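Local coordinates for transferrin binding protein B (Actinobacillus suis, PDB 3PQU), which probably binds host transferrin at the bacterial outer membrane as a surface lipoprotein, serving as part of the receptor system for iron acquisition, at residues G216-L219 with G220-E223; V135-K138 with N139-Y143. All coordinates share one frame; numbering follows the deposited sequence.

Contact 1: G216-L219 with G220-E223; sequences GEKL and GDNE
K218 reaches over the turn to D221, its NZ forming a salt bridge of 3.1 Å with D221 OD1. The ammonium group comes to this oxygen from above the carboxylate plane, 47° out of it. The lysine gets there by bending at chi2 (-139°) and again at chi3 (61°), which lays CE over the backbone of D221, 3.5 Å from D221 C. On the flank of the same side chain E223 runs alongside and points the same way, its CG 3.6 Å from K218 CE. The carboxylate of E223 stays farther off, and a water bridges the two charges: it donates to E223 OE2 at 2.7 Å and accepts a long, weak bond from K218 NZ.

Behind these side chains stands a tight beta hairpin with a two-residue loop, closed by a type II' turn from L219 to N222. G220 takes the first corner with positive phi, a backbone shape suited to glycine. L219 N donates to N222 O at 2.8 Å, and N222 N returns a bond to L219 O at 3.1 Å. K218 and E223 form the next pair, non-hydrogen-bonded, and their side chains share one face; L219 and N222 share the other, where N222 ND2 bonds to N253 O and L219 packs on H213 and V224.

One lysine thus lies between two acidic side chains on an exposed face, and its positive charge probably offsets part of theirs, that of D221 through direct contact and that of E223 only at longer range, with a weakly held water between.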
ATOM      1  N   GLY A 216       2.243  20.943  27.007  1.00 33.62           N
ATOM      2  CA  GLY A 216       2.054  20.916  28.447  1.00 42.18           C
ATOM      3  C   GLY A 216       3.007  21.821  29.203  1.00 44.13           C
ATOM      4  O   GLY A 216       2.705  22.268  30.307  1.00 55.10           O
ATOM      5  N   GLU A 217       4.163  22.095  28.614  1.00 48.25           N
ATOM      6  CA  GLU A 217       5.123  22.980  29.253  1.00 43.07           C
ATOM      7  C   GLU A 217       4.543  24.385  29.411  1.00 40.16           C
ATOM      8  O   GLU A 217       3.643  24.790  28.670  1.00 36.80           O
ATOM      9  CB  GLU A 217       6.428  23.026  28.452  1.00 41.39           C
ATOM     10  CG  GLU A 217       7.468  23.969  29.052  1.00 72.37           C
ATOM     11  CD  GLU A 217       8.843  23.827  28.427  1.00 79.90           C
ATOM     12  OE1 GLU A 217       8.955  23.201  27.350  1.00 65.90           O
ATOM     13  OE2 GLU A 217       9.816  24.346  29.019  1.00 84.41           O
ATOM     14  N   LYS A 218       5.064  25.117  30.385  1.00 46.80           N
ATOM     15  CA  LYS A 218       4.722  26.515  30.581  1.00 58.42           C
ATOM     16  C   LYS A 218       5.971  27.368  30.426  1.00 52.19           C
ATOM     17  O   LYS A 218       6.986  27.105  31.060  1.00 62.04           O
ATOM     18  CB  LYS A 218       4.148  26.740  31.979  1.00 54.91           C
ATOM     19  CG  LYS A 218       2.836  26.035  32.248  1.00 79.10           C
ATOM     20  CD  LYS A 218       1.894  26.939  33.033  1.00 91.94           C
ATOM     21  CE  LYS A 218       1.581  28.209  32.247  1.00 91.62           C
ATOM     22  NZ  LYS A 218       0.574  29.077  32.918  1.00 84.91           N
ATOM     23  N   LEU A 219       5.901  28.389  29.584  1.00 49.97           N
ATOM     24  CA  LEU A 219       6.978  29.364  29.498  1.00 50.60           C
ATOM     25  C   LEU A 219       6.435  30.696  30.001  1.00 59.64           C
ATOM     26  O   LEU A 219       5.644  31.357  29.320  1.00 46.70           O
ATOM     27  CB  LEU A 219       7.505  29.488  28.066  1.00 56.28           C
ATOM     28  CG  LEU A 219       8.119  28.236  27.441  1.00 62.41           C
ATOM     29  CD1 LEU A 219       7.046  27.206  27.133  1.00 55.65           C
ATOM     30  CD2 LEU A 219       8.876  28.596  26.177  1.00 73.49           C
ATOM     31  N   GLY A 220       6.855  31.087  31.201  1.00 61.78           N
ATOM     32  CA  GLY A 220       6.148  32.126  31.924  1.00 51.17           C
ATOM     33  C   GLY A 220       4.788  31.523  32.224  1.00 66.93           C
ATOM     34  O   GLY A 220       4.707  30.372  32.666  1.00 75.36           O
ATOM     35  N   ASP A 221       3.715  32.263  31.963  1.00 56.81           N
ATOM     36  CA  ASP A 221       2.380  31.685  32.111  1.00 64.78           C
ATOM     37  C   ASP A 221       1.758  31.350  30.765  1.00 65.31           C
ATOM     38  O   ASP A 221       0.537  31.336  30.615  1.00 66.53           O
ATOM     39  CB  ASP A 221       1.461  32.587  32.938  1.00 87.85           C
ATOM     40  CG  ASP A 221       1.477  32.230  34.410  1.00 94.90           C
ATOM     41  OD1 ASP A 221       0.603  31.448  34.841  1.00 95.09           O
ATOM     42  OD2 ASP A 221       2.376  32.719  35.128  1.00 94.14           O
ATOM     43  N   ASN A 222       2.614  31.080  29.788  1.00 63.86           N
ATOM     44  CA  ASN A 222       2.164  30.648  28.479  1.00 57.91           C
ATOM     45  C   ASN A 222       2.268  29.136  28.350  1.00 44.95           C
ATOM     46  O   ASN A 222       3.370  28.593  28.362  1.00 37.06           O
ATOM     47  CB  ASN A 222       2.974  31.349  27.385  1.00 42.97           C
ATOM     48  CG  ASN A 222       2.624  32.828  27.257  1.00 57.83           C
ATOM     49  OD1 ASN A 222       1.479  33.223  27.487  1.00 63.66           O
ATOM     50  ND2 ASN A 222       3.607  33.651  26.881  1.00 41.37           N
ATOM     51  N   GLU A 223       1.117  28.464  28.258  1.00 40.16           N
ATOM     52  CA  GLU A 223       1.080  27.007  28.090  1.00 55.97           C
ATOM     53  C   GLU A 223       1.363  26.618  26.638  1.00 49.21           C
ATOM     54  O   GLU A 223       0.843  27.240  25.713  1.00 41.22           O
ATOM     55  CB  GLU A 223      -0.286  26.434  28.494  1.00 47.73           C
ATOM     56  CG  GLU A 223      -0.757  26.746  29.913  1.00 64.35           C
ATOM     57  CD  GLU A 223      -2.178  26.237  30.177  1.00 64.37           C
ATOM     58  OE1 GLU A 223      -2.646  25.380  29.399  1.00 66.06           O
ATOM     59  OE2 GLU A 223      -2.830  26.690  31.153  1.00 46.96           O
TER
HETATM   60  O   HOH W   1      -2.597  29.344  31.555  1.00 57.22           O

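Contact 2: V135-K138 with N139-Y143; sequences VKNK and NGVPY
The tip of a beta hairpin in the N-lobe handle is formed where strand 133-136 turns back into strand 142-146 through a type I turn from N137 to G140 with a G1 bulge, the 3:5 hairpin. V135 and Y143 meet just below the turn. Y143 N gives a hydrogen bond of 2.9 Å to V135 O, nearly in line with the carbonyl, while the two side chains cross so that V135 CG1 lies 3.6 Å from Y143 CZ. The ring is carried back across the first strand because Y143 CG sits between its backbone N and carbonyl carbon (chi1 64°). In that position the CE2 edge of the ring faces the backbone, with K136 C 3.5 Å away near the ring plane and N137 N next to it.

N137 holds the turn with its backbone and probably its side chain too. Its N donates to V141 O at 2.8 Å, and its O accepts from G140 N at 2.7 Å, the donor standing above the carbonyl plane. The side-chain OD1 lies where V141 N can bond to it, but this oxygen is crowded in the model and its exact place is doubtful. The amide nitrogen, N137 ND2, donates to K58 O. The positive phi of G140 (71°) at the bulge brings V141 back opposite N137.

On the face bearing K136 and P142, a non-hydrogen-bonded pair, K136 CG rests 3.8 Å from P142 CA, and beyond CG the lysine chain is extended.

The two strands make a sheet of their own. V135 is also backbone hydrogen-bonded to I144 farther down the hairpin, and the chain at F56 and K58 packs against V141 and Y143, with N52 ND2 bonding to Y143 O.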
ATOM      1  N   VAL A 135      25.357  24.812 -12.830  1.00 42.35           N
ATOM      2  CA  VAL A 135      25.651  24.098 -14.065  1.00 33.44           C
ATOM      3  C   VAL A 135      26.074  25.045 -15.185  1.00 47.84           C
ATOM      4  O   VAL A 135      25.411  26.049 -15.458  1.00 40.21           O
ATOM      5  CB  VAL A 135      24.433  23.292 -14.541  1.00 43.93           C
ATOM      6  CG1 VAL A 135      24.783  22.472 -15.772  1.00 43.17           C
ATOM      7  CG2 VAL A 135      23.915  22.401 -13.422  1.00 31.19           C
ATOM      8  N   LYS A 136      27.187  24.718 -15.833  1.00 52.18           N
ATOM      9  CA  LYS A 136      27.703  25.521 -16.935  1.00 47.27           C
ATOM     10  C   LYS A 136      27.609  24.764 -18.262  1.00 53.00           C
ATOM     11  O   LYS A 136      27.583  23.533 -18.283  1.00 54.67           O
ATOM     12  CB  LYS A 136      29.144  25.934 -16.652  1.00 54.27           C
ATOM     13  CG  LYS A 136      29.297  26.856 -15.458  1.00 59.44           C
ATOM     14  CD  LYS A 136      30.746  26.919 -15.007  1.00 65.07           C
ATOM     15  CE  LYS A 136      30.994  28.113 -14.103  1.00 69.41           C
ATOM     16  NZ  LYS A 136      32.442  28.263 -13.771  1.00 85.80           N
ATOM     17  N   ASN A 137      27.542  25.491 -19.371  1.00 58.53           N
ATOM     18  CA  ASN A 137      27.434  24.824 -20.664  1.00 65.96           C
ATOM     19  C   ASN A 137      28.813  24.512 -21.263  1.00 63.42           C
ATOM     20  O   ASN A 137      29.836  24.670 -20.594  1.00 51.95           O
ATOM     21  CB  ASN A 137      26.526  25.605 -21.636  1.00 44.95           C
ATOM     22  CG  ASN A 137      27.131  26.924 -22.097  1.00 59.62           C
ATOM     23  OD1 ASN A 137      28.315  27.212 -21.874  1.00 44.52           O
ATOM     24  ND2 ASN A 137      26.314  27.729 -22.767  1.00 60.50           N
ATOM     25  N   LYS A 138      28.837  24.047 -22.508  1.00 68.57           N
ATOM     26  CA  LYS A 138      30.100  23.743 -23.175  1.00 69.81           C
ATOM     27  C   LYS A 138      31.027  24.959 -23.119  1.00 78.44           C
ATOM     28  O   LYS A 138      32.203  24.848 -22.760  1.00 88.46           O
ATOM     29  CB  LYS A 138      29.852  23.328 -24.626  1.00 72.86           C
ATOM     30  CG  LYS A 138      29.282  24.436 -25.506  1.00 77.21           C
ATOM     31  CD  LYS A 138      29.204  24.012 -26.961  1.00 79.72           C
ATOM     32  CE  LYS A 138      28.368  22.753 -27.116  1.00 85.06           C
ATOM     33  NZ  LYS A 138      27.960  22.528 -28.531  1.00 96.00           N
ATOM     34  N   ASN A 139      30.478  26.120 -23.465  1.00 71.86           N
ATOM     35  CA  ASN A 139      31.211  27.380 -23.449  1.00 78.95           C
ATOM     36  C   ASN A 139      31.542  27.824 -22.025  1.00 73.82           C
ATOM     37  O   ASN A 139      32.180  28.855 -21.811  1.00 65.66           O
ATOM     38  CB  ASN A 139      30.389  28.457 -24.166  1.00102.08           C
ATOM     39  CG  ASN A 139      31.151  29.754 -24.355  1.00120.22           C
ATOM     40  OD1 ASN A 139      31.415  30.485 -23.398  1.00128.09           O
ATOM     41  ND2 ASN A 139      31.497  30.057 -25.600  1.00126.91           N
ATOM     42  N   GLY A 140      31.097  27.039 -21.049  1.00 88.23           N
ATOM     43  CA  GLY A 140      31.369  27.328 -19.653  1.00 86.30           C
ATOM     44  C   GLY A 140      30.602  28.524 -19.120  1.00 79.11           C
ATOM     45  O   GLY A 140      31.098  29.264 -18.267  1.00 75.89           O
ATOM     46  N   VAL A 141      29.389  28.724 -19.625  1.00 64.62           N
ATOM     47  CA  VAL A 141      28.522  29.775 -19.098  1.00 62.64           C
ATOM     48  C   VAL A 141      27.481  29.135 -18.175  1.00 45.91           C
ATOM     49  O   VAL A 141      26.967  28.052 -18.478  1.00 43.38           O
ATOM     50  CB  VAL A 141      27.898  30.640 -20.239  1.00 56.21           C
ATOM     51  CG1 VAL A 141      28.126  29.997 -21.600  1.00 62.46           C
ATOM     52  CG2 VAL A 141      26.431  30.911 -20.000  1.00 38.61           C
ATOM     53  N   PRO A 142      27.206  29.774 -17.019  1.00 41.39           N
ATOM     54  CA  PRO A 142      26.314  29.212 -15.987  1.00 41.51           C
ATOM     55  C   PRO A 142      24.853  29.457 -16.332  1.00 33.94           C
ATOM     56  O   PRO A 142      24.421  30.616 -16.319  1.00 31.98           O
ATOM     57  CB  PRO A 142      26.663  30.027 -14.729  1.00 38.67           C
ATOM     58  CG  PRO A 142      27.784  30.967 -15.126  1.00 46.66           C
ATOM     59  CD  PRO A 142      27.727  31.086 -16.619  1.00 43.80           C
ATOM     60  N   TYR A 143      24.106  28.401 -16.633  1.00 32.32           N
ATOM     61  CA  TYR A 143      22.696  28.543 -17.007  1.00 36.86           C
ATOM     62  C   TYR A 143      21.765  27.941 -15.951  1.00 21.67           C
ATOM     63  O   TYR A 143      20.526  28.028 -16.028  1.00 24.43           O
ATOM     64  CB  TYR A 143      22.446  27.929 -18.388  1.00 34.72           C
ATOM     65  CG  TYR A 143      22.662  26.429 -18.476  1.00 33.69           C
ATOM     66  CD1 TYR A 143      21.593  25.565 -18.419  1.00 27.45           C
ATOM     67  CD2 TYR A 143      23.932  25.886 -18.640  1.00 36.62           C
ATOM     68  CE1 TYR A 143      21.759  24.206 -18.516  1.00 40.06           C
ATOM     69  CE2 TYR A 143      24.110  24.514 -18.730  1.00 30.83           C
ATOM     70  CZ  TYR A 143      23.018  23.686 -18.673  1.00 33.10           C
ATOM     71  OH  TYR A 143      23.166  22.326 -18.760  1.00 56.12           O
TER

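In the fold
Both contacts lie at the surface, each inside a separate two-stranded hairpin whose tip projects far from the centre of the chain. They hold different elements: by family, contact 2 belongs to the N-lobe handle and contact 1 probably to the beta-barrel part of the N-lobe that follows it in sequence. Their centres are 54 Å apart and their nearest atoms about 43 Å, so neither touches the other. Charge and water dominate the side-chain chemistry of contact 1, whereas contact 2 relies on an aromatic ring, aliphatic groups and an asparagine. In each, an asparagine amide also donates to a backbone carbonyl outside the hairpin, tying it to an adjacent loop.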